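Long-range contacts in nicotinate phosphoribosyltransferase (Saccharomyces cerevisiae, PDB 1VLP), which catalyses the ATP-dependent first step of NAD synthesis from nicotinic acid, transferring the phosphoribosyl group of phosphoribosyl diphosphate to nicotinate to give nicotinate ribonucleotide: residues S20-M26 against S226-K232; E111-T116 against L129-G135; D162-E166 against R195-A199. All coordinates share one frame; numbering follows the deposited sequence.

In the fold
Starting from the N terminus, the loop at 20-26 comes first along the chain, but its mate, the start of helix 228-234, comes some 200 residues later, so interaction 1 closes the widest loop of the three. Both other contacts lie within that loop, one after the other. Interaction 2 is local, pairing strands 113-120 and 126-134 at the margin of the antiparallel sheet. Interaction 3 follows, fastening the loop between helices 144-159 and 168-181 to the start of helix 197-213. Interactions 1 and 3 meet where Leu197 packs against Phe230 and Asp23; interaction 2 stands apart, its centre about 23 Å from that of interaction 1.

Interaction 1 of 3, residues S20-M26 against S226-K232; sequences SLLDTDM and SNILFAK
Ser20 CB rests against both methyls of Leu229 and its OG against CD1, while OG accepts from Leu22 N in an ST turn and is also bonded to Glu81. Leu22 then does double duty. Its carbonyl O takes Leu229 N at 2.8 Å, the donor standing well above the carbonyl plane, and its side chain crosses that of Ile228 at about a right angle, Leu22 CD1 and CD2 each 4.0 Å from Ile228 CG2. Asp23 reaches Asn227 with CG anti to its backbone N (chi1 -177°): Asn227 ND2 donates to Asp23 OD1 over 3.0 Å, the acceptor lying exactly in the amide plane. Arg194 forms a salt bridge to the same oxygen. The other end of that amide, Asn227 OD1, caps the helix by accepting from Phe230 N. Thr24 O receives Ile228 N at 3.2 Å. Asp25 OD1 is gripped by Ser226 OG at 2.6 Å on its anti side, and selenomethionine Met26 N bonds to Ser226 O at 2.7 Å, completing a single bridge around Asp25 and Asn227. Ser226 touches Phe189, probably a nicotinate-binding residue as in relatives, so the bridge borders the likely pocket. Helix 79-88 packs on Leu22 and Ile228, helix 144-159 on Thr24 and Asp25, and helix 197-213 on Asn227 and Phe230. Segment 226-232 directly follows strand 222-225, an outermost strand of the parallel sheet.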
loop_
_atom_site.group_PDB
_atom_site.type_symbol
_atom_site.label_atom_id
_atom_site.label_comp_id
_atom_site.label_asym_id
_atom_site.label_seq_id
_atom_site.Cartn_x
_atom_site.Cartn_y
_atom_site.Cartn_z
ATOM N N SER A 20 10.122 -2.661 -14.095
ATOM C CA SER A 20 9.953 -1.195 -14.102
ATOM C C SER A 20 9.865 -0.672 -12.682
ATOM O O SER A 20 9.325 -1.336 -11.800
ATOM C CB SER A 20 8.680 -0.826 -14.907
ATOM O OG SER A 20 8.372 0.573 -14.804
ATOM N N LEU A 21 10.392 0.524 -12.467
ATOM C CA LEU A 21 10.154 1.215 -11.204
ATOM C C LEU A 21 8.689 1.668 -11.040
ATOM O O LEU A 21 8.273 2.044 -9.944
ATOM C CB LEU A 21 11.115 2.365 -11.102
ATOM C CG LEU A 21 12.589 1.902 -10.900
ATOM C CD1 LEU A 21 13.515 2.967 -11.205
ATOM C CD2 LEU A 21 12.812 1.427 -9.497
ATOM N N LEU A 22 7.906 1.619 -12.121
ATOM C CA LEU A 22 6.427 1.776 -12.039
ATOM C C LEU A 22 5.609 0.516 -11.662
ATOM O O LEU A 22 4.362 0.607 -11.499
ATOM C CB LEU A 22 5.900 2.285 -13.390
ATOM C CG LEU A 22 6.373 3.661 -13.944
ATOM C CD1 LEU A 22 5.518 4.112 -15.107
ATOM C CD2 LEU A 22 6.416 4.679 -12.879
ATOM N N ASP A 23 6.266 -0.655 -11.546
ATOM C CA ASP A 23 5.618 -1.865 -11.062
ATOM C C ASP A 23 5.586 -1.786 -9.532
ATOM O O ASP A 23 6.384 -2.431 -8.806
ATOM C CB ASP A 23 6.307 -3.130 -11.562
ATOM C CG ASP A 23 5.575 -4.405 -11.104
ATOM O OD1 ASP A 23 4.424 -4.294 -10.542
ATOM O OD2 ASP A 23 6.144 -5.525 -11.276
ATOM N N THR A 24 4.756 -0.878 -9.048
ATOM C CA THR A 24 4.669 -0.559 -7.625
ATOM C C THR A 24 3.351 0.186 -7.394
ATOM O O THR A 24 2.673 0.589 -8.356
ATOM C CB THR A 24 5.857 0.343 -7.121
ATOM O OG1 THR A 24 5.889 0.331 -5.689
ATOM C CG2 THR A 24 5.721 1.752 -7.558
ATOM N N ASP A 25 3.034 0.413 -6.127
ATOM C CA ASP A 25 1.849 1.194 -5.764
ATOM C C ASP A 25 2.117 2.709 -5.918
ATOM O O ASP A 25 3.196 3.169 -5.506
ATOM C CB ASP A 25 1.414 0.891 -4.322
ATOM C CG ASP A 25 0.977 -0.594 -4.113
ATOM O OD1 ASP A 25 0.056 -1.055 -4.798
ATOM O OD2 ASP A 25 1.592 -1.287 -3.295
HETATM N N MSE A 26 1.169 3.467 -6.483
HETATM C CA MSE A 26 1.365 4.912 -6.667
HETATM C C MSE A 26 1.762 5.618 -5.406
HETATM O O MSE A 26 2.589 6.553 -5.476
HETATM C CB MSE A 26 0.136 5.600 -7.228
HETATM C CG MSE A 26 0.239 7.143 -7.202
HETATM SE SE MSE A 26 -1.219 7.800 -8.286
HETATM C CE MSE A 26 -1.285 9.713 -7.473
ATOM N N SER A 226 -3.889 0.893 -8.081
ATOM C CA SER A 226 -2.697 1.446 -7.442
ATOM C C SER A 226 -1.400 1.183 -8.204
ATOM O O SER A 226 -0.418 1.898 -8.031
ATOM C CB SER A 226 -2.558 1.014 -5.992
ATOM O OG SER A 226 -2.204 -0.330 -5.877
ATOM N N ASN A 227 -1.374 0.163 -9.047
ATOM C CA ASN A 227 -0.149 -0.219 -9.716
ATOM C C ASN A 227 0.036 0.644 -10.964
ATOM O O ASN A 227 -0.738 0.552 -11.957
ATOM C CB ASN A 227 -0.197 -1.701 -10.049
ATOM C CG ASN A 227 1.109 -2.202 -10.635
ATOM O OD1 ASN A 227 1.491 -1.813 -11.739
ATOM N ND2 ASN A 227 1.822 -3.049 -9.885
ATOM N N ILE A 228 1.048 1.490 -10.918
ATOM C CA ILE A 228 1.203 2.478 -11.953
ATOM C C ILE A 228 1.462 1.806 -13.301
ATOM O O ILE A 228 0.940 2.273 -14.343
ATOM C CB ILE A 228 2.350 3.456 -11.627
ATOM C CG1 ILE A 228 2.210 4.085 -10.247
ATOM C CG2 ILE A 228 2.430 4.548 -12.651
ATOM C CD1 ILE A 228 3.468 4.829 -9.860
ATOM N N LEU A 229 2.235 0.704 -13.301
ATOM C CA LEU A 229 2.544 0.010 -14.561
ATOM C C LEU A 229 1.272 -0.562 -15.212
ATOM O O LEU A 229 1.107 -0.423 -16.421
ATOM C CB LEU A 229 3.569 -1.121 -14.348
ATOM C CG LEU A 229 4.219 -1.663 -15.617
ATOM C CD1 LEU A 229 4.936 -0.560 -16.338
ATOM C CD2 LEU A 229 5.176 -2.706 -15.278
ATOM N N PHE A 230 0.420 -1.184 -14.404
ATOM C CA PHE A 230 -0.862 -1.731 -14.900
ATOM C C PHE A 230 -1.832 -0.635 -15.259
ATOM O O PHE A 230 -2.607 -0.797 -16.186
ATOM C CB PHE A 230 -1.475 -2.713 -13.928
ATOM C CG PHE A 230 -0.793 -4.072 -13.937
ATOM C CD1 PHE A 230 -0.741 -4.796 -15.107
ATOM C CD2 PHE A 230 -0.237 -4.618 -12.801
ATOM C CE1 PHE A 230 -0.156 -6.053 -15.163
ATOM C CE2 PHE A 230 0.408 -5.919 -12.836
ATOM C CZ PHE A 230 0.439 -6.612 -14.032
ATOM N N ALA A 231 -1.823 0.484 -14.527
ATOM C CA ALA A 231 -2.645 1.647 -14.927
ATOM C C ALA A 231 -2.273 2.063 -16.370
ATOM O O ALA A 231 -3.117 2.250 -17.231
ATOM C CB ALA A 231 -2.383 2.741 -14.049
ATOM N N LYS A 232 -0.973 2.197 -16.599
ATOM C CA LYS A 232 -0.443 2.576 -17.922
ATOM C C LYS A 232 -0.829 1.546 -18.982
ATOM O O LYS A 232 -1.299 1.920 -20.064
ATOM C CB LYS A 232 1.067 2.760 -17.852
ATOM C CG LYS A 232 1.720 3.309 -19.145
ATOM C CD LYS A 232 3.206 3.567 -18.840
ATOM C CE LYS A 232 3.898 4.217 -20.007
ATOM N NZ LYS A 232 3.899 3.303 -21.170
HETATM O O HOH W 1 3.009 -4.139 -13.438
#

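Interaction 2 of 3, residues E111-T116 against L129-G135; sequences EQISFT and LKILVSG
This is a beta hairpin: strand 126-134 runs back antiparallel to strand 113-120, the two segment axes 4.7 Å apart. Pairing begins at the last helical residue, where Gln112 O accepts from Ser134 N at 3.0 Å. Ser114 and Leu132 form a hydrogen-bonded pair, with Ser114 N donating almost straight to Leu132 O (2.8 Å, 176° at the hydrogen) and Leu132 N answering to Ser114 O. Thr116 and Lys130 repeat the pattern two residues along, and the non-hydrogen-bonded pairs Ile113-Val133 and Phe115-Ile131 alternate with them.

The face bearing Ile113, Phe115, Ile131 and Val133 is apolar. Phe115 swings its ring away from the backbone N (chi1 173°), which lays it alongside Ile131, the two side chains pointing the same way. Ile131 CG1 comes obliquely to Phe115 CD1 at 3.4 Å, a tight approach, whereas Leu129 CD2 meets the ring at its edge, 4.0 Å from Phe115 CE1. Farther along the same face Ile113 CG2 touches Ile131 CG2 at 4.0 Å, again side by side.

Ser114, Thr116, Lys130 and Leu132 occupy the other face. There Thr116 OG1 lies 3.3 Å from Lys130 CB, and a water bonded to the Thr116 hydroxyl also donates to Lys130 O.

Strand 113-120 is an outer strand of the five-stranded antiparallel sheet. Strand 126-134 in turn bonds by its backbone to strand 43-50, Ile131 with Tyr48 and Val133 with Tyr46. Helix 59-71 packs Phe69 and Leu65 against Phe115, and helix 144-159 sets Leu147 and Ile151 under Ile113, Ile131 and Val133, covering the apolar face.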
loop_
_atom_site.group_PDB
_atom_site.type_symbol
_atom_site.label_atom_id
_atom_site.label_comp_id
_atom_site.label_asym_id
_atom_site.label_seq_id
_atom_site.Cartn_x
_atom_site.Cartn_y
_atom_site.Cartn_z
ATOM N N GLU A 111 23.855 -2.030 -1.020
ATOM C CA GLU A 111 24.083 -1.180 0.141
ATOM C C GLU A 111 22.870 -1.089 1.036
ATOM O O GLU A 111 23.011 -1.074 2.244
ATOM C CB GLU A 111 24.426 0.243 -0.315
ATOM C CG GLU A 111 25.768 0.389 -1.069
ATOM C CD GLU A 111 26.072 1.847 -1.502
ATOM O OE1 GLU A 111 25.142 2.701 -1.526
ATOM O OE2 GLU A 111 27.253 2.131 -1.826
ATOM N N GLN A 112 21.671 -1.086 0.455
ATOM C CA GLN A 112 20.432 -0.876 1.218
ATOM C C GLN A 112 19.799 -2.140 1.805
ATOM O O GLN A 112 19.191 -2.059 2.869
ATOM C CB GLN A 112 19.378 -0.191 0.369
ATOM C CG GLN A 112 19.191 1.278 0.668
ATOM C CD GLN A 112 20.439 2.092 0.387
ATOM O OE1 GLN A 112 21.222 2.350 1.301
ATOM N NE2 GLN A 112 20.622 2.514 -0.872
ATOM N N ILE A 113 19.862 -3.266 1.087
ATOM C CA ILE A 113 19.211 -4.511 1.557
ATOM C C ILE A 113 20.203 -5.388 2.283
ATOM O O ILE A 113 21.290 -5.689 1.742
ATOM C CB ILE A 113 18.595 -5.329 0.394
ATOM C CG1 ILE A 113 17.659 -4.459 -0.427
ATOM C CG2 ILE A 113 17.897 -6.549 0.911
ATOM C CD1 ILE A 113 17.081 -5.183 -1.673
ATOM N N SER A 114 19.838 -5.775 3.497
ATOM C CA SER A 114 20.539 -6.795 4.215
ATOM C C SER A 114 19.612 -7.987 4.268
ATOM O O SER A 114 18.659 -7.951 4.975
ATOM C CB SER A 114 20.820 -6.342 5.645
ATOM O OG SER A 114 21.376 -7.408 6.411
ATOM N N PHE A 115 19.910 -9.007 3.464
ATOM C CA PHE A 115 19.082 -10.219 3.318
ATOM C C PHE A 115 19.903 -11.439 3.714
ATOM O O PHE A 115 20.950 -11.756 3.105
ATOM C CB PHE A 115 18.606 -10.295 1.863
ATOM C CG PHE A 115 17.884 -11.548 1.497
ATOM C CD1 PHE A 115 17.055 -12.235 2.411
ATOM C CD2 PHE A 115 18.023 -12.065 0.209
ATOM C CE1 PHE A 115 16.347 -13.364 2.015
ATOM C CE2 PHE A 115 17.333 -13.212 -0.185
ATOM C CZ PHE A 115 16.503 -13.875 0.719
ATOM N N THR A 116 19.491 -12.042 4.823
ATOM C CA THR A 116 20.035 -13.283 5.314
ATOM C C THR A 116 18.872 -14.283 5.474
ATOM O O THR A 116 17.673 -13.947 5.409
ATOM C CB THR A 116 20.776 -13.069 6.669
ATOM O OG1 THR A 116 19.884 -12.501 7.622
ATOM C CG2 THR A 116 21.930 -12.128 6.494
ATOM N N LEU A 129 13.406 -15.986 6.465
ATOM C CA LEU A 129 14.088 -14.834 5.881
ATOM C C LEU A 129 14.254 -13.715 6.874
ATOM O O LEU A 129 13.381 -13.467 7.715
ATOM C CB LEU A 129 13.333 -14.276 4.652
ATOM C CG LEU A 129 12.774 -15.267 3.646
ATOM C CD1 LEU A 129 12.172 -14.515 2.499
ATOM C CD2 LEU A 129 13.842 -16.234 3.205
ATOM N N LYS A 130 15.411 -13.063 6.811
ATOM C CA LYS A 130 15.664 -11.860 7.568
ATOM C C LYS A 130 16.037 -10.772 6.565
ATOM O O LYS A 130 17.012 -10.914 5.840
ATOM C CB LYS A 130 16.782 -12.085 8.589
ATOM C CG LYS A 130 16.948 -10.915 9.511
ATOM C CD LYS A 130 17.931 -11.209 10.658
ATOM C CE LYS A 130 18.535 -9.926 11.190
ATOM N NZ LYS A 130 19.448 -10.173 12.360
ATOM N N ILE A 131 15.246 -9.710 6.533
ATOM C CA ILE A 131 15.473 -8.603 5.592
ATOM C C ILE A 131 15.345 -7.274 6.283
ATOM O O ILE A 131 14.294 -6.965 6.826
ATOM C CB ILE A 131 14.557 -8.666 4.351
ATOM C CG1 ILE A 131 14.741 -9.988 3.579
ATOM C CG2 ILE A 131 14.878 -7.508 3.381
ATOM C CD1 ILE A 131 13.554 -10.311 2.651
ATOM N N LEU A 132 16.428 -6.506 6.264
ATOM C CA LEU A 132 16.419 -5.109 6.675
ATOM C C LEU A 132 16.809 -4.209 5.517
ATOM O O LEU A 132 17.723 -4.521 4.779
ATOM C CB LEU A 132 17.409 -4.898 7.804
ATOM C CG LEU A 132 17.076 -5.572 9.127
ATOM C CD1 LEU A 132 18.257 -5.417 10.022
ATOM C CD2 LEU A 132 15.852 -4.958 9.732
ATOM N N VAL A 133 16.083 -3.107 5.343
ATOM C CA VAL A 133 16.359 -2.142 4.313
ATOM C C VAL A 133 16.666 -0.783 5.002
ATOM O O VAL A 133 15.820 -0.254 5.728
ATOM C CB VAL A 133 15.201 -1.998 3.311
ATOM C CG1 VAL A 133 15.599 -1.129 2.181
ATOM C CG2 VAL A 133 14.678 -3.375 2.809
ATOM N N SER A 134 17.891 -0.296 4.860
ATOM C CA SER A 134 18.299 0.840 5.641
ATOM C C SER A 134 19.181 1.767 4.825
ATOM O O SER A 134 19.981 1.375 3.978
ATOM C CB SER A 134 18.978 0.374 6.926
ATOM O OG SER A 134 19.368 1.436 7.788
ATOM N N GLY A 135 19.022 3.028 5.144
ATOM C CA GLY A 135 19.723 4.127 4.437
ATOM C C GLY A 135 18.923 5.394 4.479
ATOM O O GLY A 135 17.969 5.499 5.275
HETATM O O HOH W 2 21.783 -0.926 4.928
HETATM O O HOH W 3 19.479 -9.576 7.277
#

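Interaction 3 of 3, residues D162-E166 against R195-A199; sequences DWDYE and RSLKA
Two aromatic residues of the loop between helices 144-159 and 168-181 meet the N-terminal end of helix 197-213 in an aromatic-cationic contact, partly buried. Trp163 and Arg195 run antiparallel alongside one another. The aliphatic part of the arginine lies over the indole: Arg195 CD stands 3.5 Å from the centroid of the Trp163 six-membered ring in a CH-pi contact. Beyond it the chain bends at chi3 (-63°), taking the guanidinium over the five-membered ring for a cation-pi contact, with Arg195 NH1 3.3 Å from Trp163 CG. The ring and guanidinium planes are 88° apart, so the guanidinium meets the indole face edge-on rather than stacking flat.

Tyr165 is held between two neighbours. Trp163 CZ3 lies over the rim of one face, and on the opposite face the extended Lys198 chain passes with its CE 3.7 Å from the ring centroid. The lysine ammonium is off-centre, Lys198 NZ being 4.5 Å from that centroid. At the edge, Tyr165 OH and Ser196 OG share a hydrogen bond of 2.6 Å. Ser196 is the N-cap residue: the same OG accepts from Ala199 N at 2.9 Å, so the tyrosine hydroxyl is tied directly to the cap of the helix. Ala199 CB adds an apolar touch at Tyr165 CE1, 4.1 Å away.

Arg195 also bonds to Ser383 through NH1 and to Asn371 through NH2, and Trp163 NE1 donates to Phe156 O, so polar partners fix both members of the Trp163-Arg195 pair. Cation-pi attraction probably adds to the packing here. The positive end of the helix, together with the lysine ammonium near the ring, may polarise the Tyr165 phenol and slightly favour its ionisation.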
loop_
_atom_site.group_PDB
_atom_site.type_symbol
_atom_site.label_atom_id
_atom_site.label_comp_id
_atom_site.label_asym_id
_atom_site.label_seq_id
_atom_site.Cartn_x
_atom_site.Cartn_y
_atom_site.Cartn_z
ATOM N N ASP A 162 1.063 -26.052 -5.262
ATOM C CA ASP A 162 -0.264 -26.683 -5.353
ATOM C C ASP A 162 -1.394 -25.684 -5.656
ATOM O O ASP A 162 -2.192 -25.339 -4.784
ATOM C CB ASP A 162 -0.536 -27.407 -4.062
ATOM C CG ASP A 162 -1.782 -28.300 -4.129
ATOM O OD1 ASP A 162 -2.388 -28.463 -5.230
ATOM O OD2 ASP A 162 -2.155 -28.787 -3.057
ATOM N N TRP A 163 -1.408 -25.202 -6.903
ATOM C CA TRP A 163 -2.316 -24.159 -7.343
ATOM C C TRP A 163 -2.037 -23.990 -8.820
ATOM O O TRP A 163 -1.006 -24.432 -9.319
ATOM C CB TRP A 163 -2.062 -22.836 -6.604
ATOM C CG TRP A 163 -0.685 -22.212 -6.826
ATOM C CD1 TRP A 163 0.449 -22.483 -6.131
ATOM C CD2 TRP A 163 -0.327 -21.239 -7.808
ATOM N NE1 TRP A 163 1.489 -21.747 -6.618
ATOM C CE2 TRP A 163 1.055 -20.991 -7.665
ATOM C CE3 TRP A 163 -1.046 -20.542 -8.808
ATOM C CZ2 TRP A 163 1.738 -20.077 -8.460
ATOM C CZ3 TRP A 163 -0.381 -19.629 -9.584
ATOM C CH2 TRP A 163 1.015 -19.401 -9.412
ATOM N N ASP A 164 -2.934 -23.320 -9.519
ATOM C CA ASP A 164 -2.687 -22.953 -10.904
ATOM C C ASP A 164 -3.524 -21.710 -11.253
ATOM O O ASP A 164 -4.156 -21.102 -10.374
ATOM C CB ASP A 164 -3.004 -24.118 -11.861
ATOM C CG ASP A 164 -4.471 -24.534 -11.828
ATOM O OD1 ASP A 164 -5.355 -23.679 -11.563
ATOM O OD2 ASP A 164 -4.749 -25.734 -12.056
ATOM N N TYR A 165 -3.495 -21.317 -12.517
ATOM C CA TYR A 165 -4.130 -20.041 -12.929
ATOM C C TYR A 165 -5.523 -20.194 -13.494
ATOM O O TYR A 165 -6.128 -19.210 -13.900
ATOM C CB TYR A 165 -3.257 -19.315 -13.960
ATOM C CG TYR A 165 -1.968 -18.763 -13.437
ATOM C CD1 TYR A 165 -1.935 -17.555 -12.779
ATOM C CD2 TYR A 165 -0.759 -19.419 -13.656
ATOM C CE1 TYR A 165 -0.759 -17.018 -12.292
ATOM C CE2 TYR A 165 0.451 -18.869 -13.179
ATOM C CZ TYR A 165 0.429 -17.658 -12.506
ATOM O OH TYR A 165 1.563 -17.081 -12.030
ATOM N N GLU A 166 -6.073 -21.408 -13.468
ATOM C CA GLU A 166 -7.362 -21.670 -14.063
ATOM C C GLU A 166 -8.405 -20.795 -13.420
ATOM O O GLU A 166 -8.441 -20.656 -12.200
ATOM C CB GLU A 166 -7.748 -23.129 -13.910
ATOM C CG GLU A 166 -6.812 -24.056 -14.718
ATOM C CD GLU A 166 -6.797 -23.734 -16.225
ATOM O OE1 GLU A 166 -7.852 -23.921 -16.892
ATOM O OE2 GLU A 166 -5.730 -23.282 -16.720
ATOM N N ARG A 195 0.058 -13.143 -5.969
ATOM C CA ARG A 195 0.667 -14.469 -6.062
ATOM C C ARG A 195 1.836 -14.484 -7.071
ATOM O O ARG A 195 2.878 -15.190 -6.871
ATOM C CB ARG A 195 -0.382 -15.515 -6.395
ATOM C CG ARG A 195 0.261 -16.883 -6.431
ATOM C CD ARG A 195 -0.751 -17.997 -6.175
ATOM N NE ARG A 195 -1.304 -17.877 -4.837
ATOM C CZ ARG A 195 -1.786 -18.874 -4.105
ATOM N NH1 ARG A 195 -1.703 -20.126 -4.496
ATOM N NH2 ARG A 195 -2.318 -18.609 -2.926
ATOM N N SER A 196 1.689 -13.632 -8.099
ATOM C CA SER A 196 2.693 -13.432 -9.114
ATOM C C SER A 196 2.299 -12.198 -9.946
ATOM O O SER A 196 1.153 -11.742 -9.901
ATOM C CB SER A 196 2.793 -14.637 -10.037
ATOM O OG SER A 196 1.608 -14.785 -10.813
ATOM N N LEU A 197 3.260 -11.681 -10.687
ATOM C CA LEU A 197 2.987 -10.605 -11.684
ATOM C C LEU A 197 1.918 -11.057 -12.673
ATOM O O LEU A 197 0.961 -10.343 -12.909
ATOM C CB LEU A 197 4.276 -10.242 -12.383
ATOM C CG LEU A 197 4.171 -9.159 -13.466
ATOM C CD1 LEU A 197 3.713 -7.861 -12.926
ATOM C CD2 LEU A 197 5.560 -9.025 -14.075
ATOM N N LYS A 198 2.024 -12.307 -13.126
ATOM C CA LYS A 198 1.071 -12.861 -14.061
ATOM C C LYS A 198 -0.321 -12.893 -13.445
ATOM O O LYS A 198 -1.285 -12.634 -14.158
ATOM C CB LYS A 198 1.502 -14.245 -14.492
ATOM C CG LYS A 198 0.522 -14.953 -15.340
ATOM C CD LYS A 198 1.053 -16.275 -15.832
ATOM C CE LYS A 198 -0.048 -17.119 -16.430
ATOM N NZ LYS A 198 0.478 -18.263 -17.268
ATOM N N ALA A 199 -0.432 -13.226 -12.153
ATOM C CA ALA A 199 -1.746 -13.299 -11.458
ATOM C C ALA A 199 -2.406 -11.942 -11.502
ATOM O O ALA A 199 -3.590 -11.807 -11.794
ATOM C CB ALA A 199 -1.605 -13.771 -9.981
#